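Local coordinates for protein dihydrofolate reductase (Schistosoma mansoni, PDB 3VCO) that catalyses the NADPH-dependent reduction of dihydrofolate to tetrahydrofolate, an essential step in making thymidylate, purines and glycine, at residues 111-116 with 126-131; 139-144 with 166-171. All blocks are in the same frame, centred on the assembly; numbering follows the deposited sequence.

Contact 1 of 2, residues 111-116 with 126-131; sequences AAIDLL and DEVFII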
loop_
_atom_site.group_PDB
_atom_site.type_symbol
_atom_site.label_atom_id
_atom_site.label_comp_id
_atom_site.label_asym_id
_atom_site.label_seq_id
_atom_site.Cartn_x
_atom_site.Cartn_y
_atom_site.Cartn_z
ATOM N N ALA A 111 15.543 5.511 -3.769
ATOM C CA ALA A 111 16.434 4.442 -3.410
ATOM C C ALA A 111 15.716 3.084 -3.333
ATOM O O ALA A 111 16.307 2.069 -3.680
ATOM C CB ALA A 111 17.232 4.784 -2.134
ATOM N N ALA A 112 14.453 3.063 -2.895
ATOM C CA ALA A 112 13.712 1.797 -2.867
ATOM C C ALA A 112 13.574 1.258 -4.295
ATOM O O ALA A 112 13.757 0.079 -4.520
ATOM C CB ALA A 112 12.336 1.963 -2.239
ATOM N N ILE A 113 13.238 2.124 -5.246
ATOM C CA ILE A 113 13.069 1.673 -6.644
ATOM C C ILE A 113 14.388 1.222 -7.268
ATOM O O ILE A 113 14.453 0.185 -7.948
ATOM C CB ILE A 113 12.377 2.730 -7.504
ATOM C CG1 ILE A 113 11.003 3.042 -6.917
ATOM C CG2 ILE A 113 12.227 2.273 -8.957
ATOM C CD1 ILE A 113 10.143 1.799 -6.695
ATOM N N ASP A 114 15.454 1.970 -7.021
ATOM C CA ASP A 114 16.773 1.540 -7.495
ATOM C C ASP A 114 17.167 0.189 -6.935
ATOM O O ASP A 114 17.756 -0.652 -7.623
ATOM C CB ASP A 114 17.819 2.571 -7.103
ATOM C CG ASP A 114 17.617 3.916 -7.815
ATOM O OD1 ASP A 114 16.767 4.016 -8.742
ATOM O OD2 ASP A 114 18.317 4.878 -7.437
ATOM N N LEU A 115 16.883 0.001 -5.653
ATOM C CA LEU A 115 17.183 -1.251 -4.976
ATOM C C LEU A 115 16.425 -2.424 -5.628
ATOM O O LEU A 115 17.000 -3.471 -5.858
ATOM C CB LEU A 115 16.817 -1.140 -3.493
ATOM C CG LEU A 115 17.049 -2.377 -2.622
ATOM C CD1 LEU A 115 18.486 -2.894 -2.834
ATOM C CD2 LEU A 115 16.826 -2.035 -1.186
ATOM N N LEU A 116 15.143 -2.225 -5.923
ATOM C CA LEU A 116 14.333 -3.238 -6.620
ATOM C C LEU A 116 14.760 -3.517 -8.054
ATOM O O LEU A 116 14.535 -4.611 -8.599
ATOM C CB LEU A 116 12.872 -2.807 -6.615
ATOM C CG LEU A 116 12.303 -2.827 -5.194
ATOM C CD1 LEU A 116 10.912 -2.300 -5.187
ATOM C CD2 LEU A 116 12.360 -4.237 -4.629
ATOM N N ASP A 126 8.164 -8.746 -8.617
ATOM C CA ASP A 126 7.111 -8.735 -9.598
ATOM C C ASP A 126 6.543 -7.319 -9.551
ATOM O O ASP A 126 7.063 -6.441 -10.239
ATOM C CB ASP A 126 6.044 -9.807 -9.345
ATOM C CG ASP A 126 5.018 -9.888 -10.487
ATOM O OD1 ASP A 126 5.092 -9.056 -11.429
ATOM O OD2 ASP A 126 4.153 -10.787 -10.453
ATOM N N GLU A 127 5.530 -7.057 -8.719
ATOM C CA GLU A 127 4.945 -5.715 -8.648
ATOM C C GLU A 127 5.408 -4.967 -7.376
ATOM O O GLU A 127 5.904 -5.581 -6.409
ATOM C CB GLU A 127 3.399 -5.762 -8.741
ATOM C CG GLU A 127 2.815 -6.434 -10.065
ATOM C CD GLU A 127 2.244 -5.430 -11.072
ATOM O OE1 GLU A 127 2.026 -4.277 -10.677
ATOM O OE2 GLU A 127 2.017 -5.786 -12.270
ATOM N N VAL A 128 5.254 -3.655 -7.395
ATOM C CA VAL A 128 5.671 -2.792 -6.306
ATOM C C VAL A 128 4.418 -2.131 -5.733
ATOM O O VAL A 128 3.630 -1.538 -6.484
ATOM C CB VAL A 128 6.647 -1.716 -6.821
ATOM C CG1 VAL A 128 7.024 -0.743 -5.720
ATOM C CG2 VAL A 128 7.904 -2.401 -7.382
ATOM N N PHE A 129 4.218 -2.281 -4.420
ATOM C CA PHE A 129 3.090 -1.627 -3.737
ATOM C C PHE A 129 3.661 -0.620 -2.742
ATOM O O PHE A 129 4.564 -0.970 -1.988
ATOM C CB PHE A 129 2.209 -2.672 -3.034
ATOM C CG PHE A 129 1.574 -3.665 -4.009
ATOM C CD1 PHE A 129 0.284 -3.477 -4.467
ATOM C CD2 PHE A 129 2.325 -4.715 -4.544
ATOM C CE1 PHE A 129 -0.268 -4.325 -5.392
ATOM C CE2 PHE A 129 1.784 -5.588 -5.478
ATOM C CZ PHE A 129 0.489 -5.393 -5.934
ATOM N N ILE A 130 3.123 0.602 -2.749
ATOM C CA ILE A 130 3.408 1.598 -1.741
ATOM C C ILE A 130 2.239 1.571 -0.737
ATOM O O ILE A 130 1.094 1.874 -1.102
ATOM C CB ILE A 130 3.459 2.996 -2.375
ATOM C CG1 ILE A 130 4.505 3.055 -3.495
ATOM C CG2 ILE A 130 3.700 4.085 -1.313
ATOM C CD1 ILE A 130 5.897 2.798 -3.034
ATOM N N ILE A 131 2.523 1.220 0.516
ATOM C CA ILE A 131 1.445 0.939 1.457
ATOM C C ILE A 131 1.294 2.027 2.489
ATOM O O ILE A 131 0.563 1.907 3.468
ATOM C CB ILE A 131 1.584 -0.440 2.093
ATOM C CG1 ILE A 131 2.802 -0.493 3.002
ATOM C CG2 ILE A 131 1.659 -1.523 0.944
ATOM C CD1 ILE A 131 2.828 -1.704 3.861
#
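Val128, near the middle of its strand, meets Ile113 and Leu116 of the helix with its two methyl groups, one for each partner. Its CB already faces the helix but stays back, 4.6 Å from Leu116 CD1, and its two branches make the contact. CG1 stands opposite the backbone N (chi1 176°) and meets Ile113 CD1 at 4.1 Å, a loose van der Waals contact. CG2, beside the backbone N, approaches Leu116 CD1 more closely, at 3.7 Å. Valine suits the position because branching at CB spreads two methyls broadly while keeping the side chain short, and it also favours the extended backbone.

The partners lie three residues apart, on one flank of the helix, and reach the strand differently. Leu116 is directed toward the strand, and it and Val128 meet tip to tip. Ile113 leaves the helix to one side; its longer branch carries CD1 to the strand, and the side chain as a whole crosses the valine obliquely. Ile113 CD1 and Leu116 CD1 are 4.4 Å apart, making a continuous apolar surface above Val128. Met21 touches both Ile113 and Val128, while Leu116 also rests on Ala66 of the adjacent strand 64-70. No hydrogen bond crosses the contact.

Phe129, the next residue, turns to the other side and packs against helix 46-57, as alternation along a strand requires. Helix 109-116 links strand 104-106 to strand 125-130, which run parallel in the sheet with 88-92 and 64-70 between them: a beta-alpha-beta crossover, part of the alpha/beta dihydrofolate reductase fold.

Contact 2 of 2, residues 139-144 with 166-171; sequences EALKQS and PKVDWD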
loop_
_atom_site.group_PDB
_atom_site.type_symbol
_atom_site.label_atom_id
_atom_site.label_comp_id
_atom_site.label_asym_id
_atom_site.label_seq_id
_atom_site.Cartn_x
_atom_site.Cartn_y
_atom_site.Cartn_z
ATOM N N GLU A 139 4.646 11.334 -2.972
ATOM C CA GLU A 139 5.672 11.184 -4.015
ATOM C C GLU A 139 5.241 10.284 -5.135
ATOM O O GLU A 139 5.478 10.589 -6.308
ATOM C CB GLU A 139 6.991 10.695 -3.431
ATOM C CG GLU A 139 7.745 11.849 -2.766
ATOM C CD GLU A 139 8.846 11.363 -1.879
ATOM O OE1 GLU A 139 9.234 10.183 -2.032
ATOM O OE2 GLU A 139 9.317 12.158 -1.030
ATOM N N ALA A 140 4.601 9.170 -4.783
ATOM C CA ALA A 140 4.071 8.260 -5.792
ATOM C C ALA A 140 3.044 8.889 -6.707
ATOM O O ALA A 140 3.007 8.604 -7.905
ATOM C CB ALA A 140 3.472 6.996 -5.102
ATOM N N LEU A 141 2.171 9.729 -6.156
ATOM C CA LEU A 141 1.125 10.340 -6.984
ATOM C C LEU A 141 1.652 11.513 -7.805
ATOM O O LEU A 141 1.148 11.785 -8.877
ATOM C CB LEU A 141 -0.018 10.885 -6.092
ATOM C CG LEU A 141 -0.909 9.711 -5.645
ATOM C CD1 LEU A 141 -1.882 10.163 -4.582
ATOM C CD2 LEU A 141 -1.633 9.186 -6.869
ATOM N N LYS A 142 2.632 12.226 -7.261
ATOM C CA LYS A 142 3.115 13.473 -7.864
ATOM C C LYS A 142 4.074 13.228 -9.060
ATOM O O LYS A 142 4.177 14.073 -9.946
ATOM C CB LYS A 142 3.789 14.360 -6.792
ATOM C CG LYS A 142 4.037 15.827 -7.181
ATOM C CD LYS A 142 4.203 16.830 -5.985
ATOM C CE LYS A 142 3.021 17.852 -5.872
ATOM N NZ LYS A 142 3.329 19.148 -5.129
ATOM N N GLN A 143 4.793 12.108 -9.074
ATOM C CA GLN A 143 5.707 11.822 -10.203
ATOM C C GLN A 143 4.948 11.590 -11.512
ATOM O O GLN A 143 3.829 11.089 -11.506
ATOM C CB GLN A 143 6.701 10.674 -9.905
ATOM C CG GLN A 143 6.065 9.281 -9.510
ATOM C CD GLN A 143 5.474 8.540 -10.735
ATOM O OE1 GLN A 143 6.025 8.621 -11.813
ATOM N NE2 GLN A 143 4.354 7.837 -10.557
ATOM N N SER A 144 5.573 11.978 -12.623
ATOM C CA SER A 144 4.953 11.964 -13.940
ATOM C C SER A 144 5.715 11.061 -14.903
ATOM O O SER A 144 5.888 11.405 -16.073
ATOM C CB SER A 144 4.896 13.389 -14.481
ATOM O OG SER A 144 6.106 14.104 -14.245
ATOM N N PRO A 166 -3.206 12.505 -0.568
ATOM C CA PRO A 166 -2.786 13.544 -1.526
ATOM C C PRO A 166 -3.908 13.820 -2.507
ATOM O O PRO A 166 -4.760 12.966 -2.669
ATOM C CB PRO A 166 -1.583 12.901 -2.236
ATOM C CG PRO A 166 -1.001 12.004 -1.213
ATOM C CD PRO A 166 -2.169 11.477 -0.364
ATOM N N LYS A 167 -3.951 15.009 -3.104
ATOM C CA LYS A 167 -5.000 15.318 -4.072
ATOM C C LYS A 167 -4.960 14.376 -5.279
ATOM O O LYS A 167 -3.900 14.083 -5.829
ATOM C CB LYS A 167 -4.925 16.776 -4.547
ATOM C CG LYS A 167 -4.702 17.802 -3.445
ATOM C CD LYS A 167 -5.681 17.649 -2.286
ATOM C CE LYS A 167 -5.549 18.848 -1.344
ATOM N NZ LYS A 167 -4.116 19.211 -1.103
ATOM N N VAL A 168 -6.131 13.877 -5.658
ATOM C CA VAL A 168 -6.301 13.066 -6.860
ATOM C C VAL A 168 -7.575 13.631 -7.483
ATOM O O VAL A 168 -8.468 14.074 -6.744
ATOM C CB VAL A 168 -6.586 11.591 -6.517
ATOM C CG1 VAL A 168 -6.555 10.752 -7.772
ATOM C CG2 VAL A 168 -5.591 11.059 -5.510
ATOM N N ASP A 169 -7.688 13.629 -8.810
ATOM C CA ASP A 169 -9.001 13.935 -9.412
ATOM C C ASP A 169 -9.800 12.638 -9.626
ATOM O O ASP A 169 -9.658 11.953 -10.664
ATOM C CB ASP A 169 -8.887 14.785 -10.682
ATOM C CG ASP A 169 -7.772 14.332 -11.594
ATOM O OD1 ASP A 169 -7.750 14.798 -12.758
ATOM O OD2 ASP A 169 -6.922 13.520 -11.150
ATOM N N TRP A 170 -10.601 12.281 -8.614
ATOM C CA TRP A 170 -11.260 10.973 -8.587
ATOM C C TRP A 170 -12.247 10.840 -9.730
ATOM O O TRP A 170 -12.563 9.725 -10.152
ATOM C CB TRP A 170 -12.024 10.736 -7.292
ATOM C CG TRP A 170 -11.362 11.200 -6.056
ATOM C CD1 TRP A 170 -10.283 10.644 -5.443
ATOM C CD2 TRP A 170 -11.779 12.295 -5.237
ATOM N NE1 TRP A 170 -9.983 11.346 -4.300
ATOM C CE2 TRP A 170 -10.891 12.362 -4.149
ATOM C CE3 TRP A 170 -12.817 13.236 -5.325
ATOM C CZ2 TRP A 170 -11.001 13.338 -3.148
ATOM C CZ3 TRP A 170 -12.933 14.210 -4.334
ATOM C CH2 TRP A 170 -12.073 14.192 -3.219
ATOM N N ASP A 171 -12.745 11.988 -10.200
ATOM C CA ASP A 171 -13.674 12.029 -11.321
ATOM C C ASP A 171 -13.057 11.399 -12.574
ATOM O O ASP A 171 -13.763 10.825 -13.409
ATOM C CB ASP A 171 -14.144 13.463 -11.597
ATOM C CG ASP A 171 -13.008 14.472 -11.593
ATOM O OD1 ASP A 171 -12.166 14.403 -10.674
ATOM O OD2 ASP A 171 -12.966 15.339 -12.498
#
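Gln143 OE1, two residues past the Leu141 that touches Pro166 and Val168, accepts hydrogen bonds from the backbone N of both Ile145 and Tyr146. At the other end of the same amide, NE2 donates to Ala140 O at 3.1 Å, with an N-H...O angle of 155° and the oxygen close to the amide plane. Bonds at both ends fix the amide's rotation. Gln143 is where the chain leaves helical geometry, and its side chain folds back (chi1 58°) to join the last helical turn to the residues leading into strand 148-156. Glutamine fits here because one amide can both donate and accept.

Helix 134-142 belongs to the beta-alpha-beta crossover from strand 125-130 to the parallel strand 148-156, with strand 23-29 between them in the sheet. Residues 132-139 probably bind NADP(+), as in relatives.

With CG opposite the carbonyl carbon and the chain extended beyond it, Leu141 CD1 projects to Pro166 CB at 3.6 Å and Pro166 CG at 3.9 Å. The same methyl is 3.9 Å from Val168 CG2, and the leucine crosses both partners at about a right angle. Leucine is long enough to carry one methyl to two loop residues, and valine's branching at CB sets a methyl beside it. Proline suits the place because its side chain, closed into a ring on the backbone N, is apolar and has little freedom to move; it also touches Tyr134, Tyr137 and Lys138. Farther along the loop, the Trp170 indole stacks with Trp33.

Overall arrangement
Contact 1 is the more interior of the two: two of its three touching residues are buried, Ile113 being partly exposed, against one of three in contact 2. The centres lie 18 Å apart, and the contacts follow in series along the chain, since strand 125-130 of contact 1 leads into helix 134-142 of contact 2. Each sets a crossover helix against something else, a sheet strand in the first case and an irregular loop in the second. Both junctions are purely apolar. The strand residue branches toward two helix side chains in one, while the helix residue serves two loop side chains in the other, beside a helix end tied by side-chain hydrogen bonds.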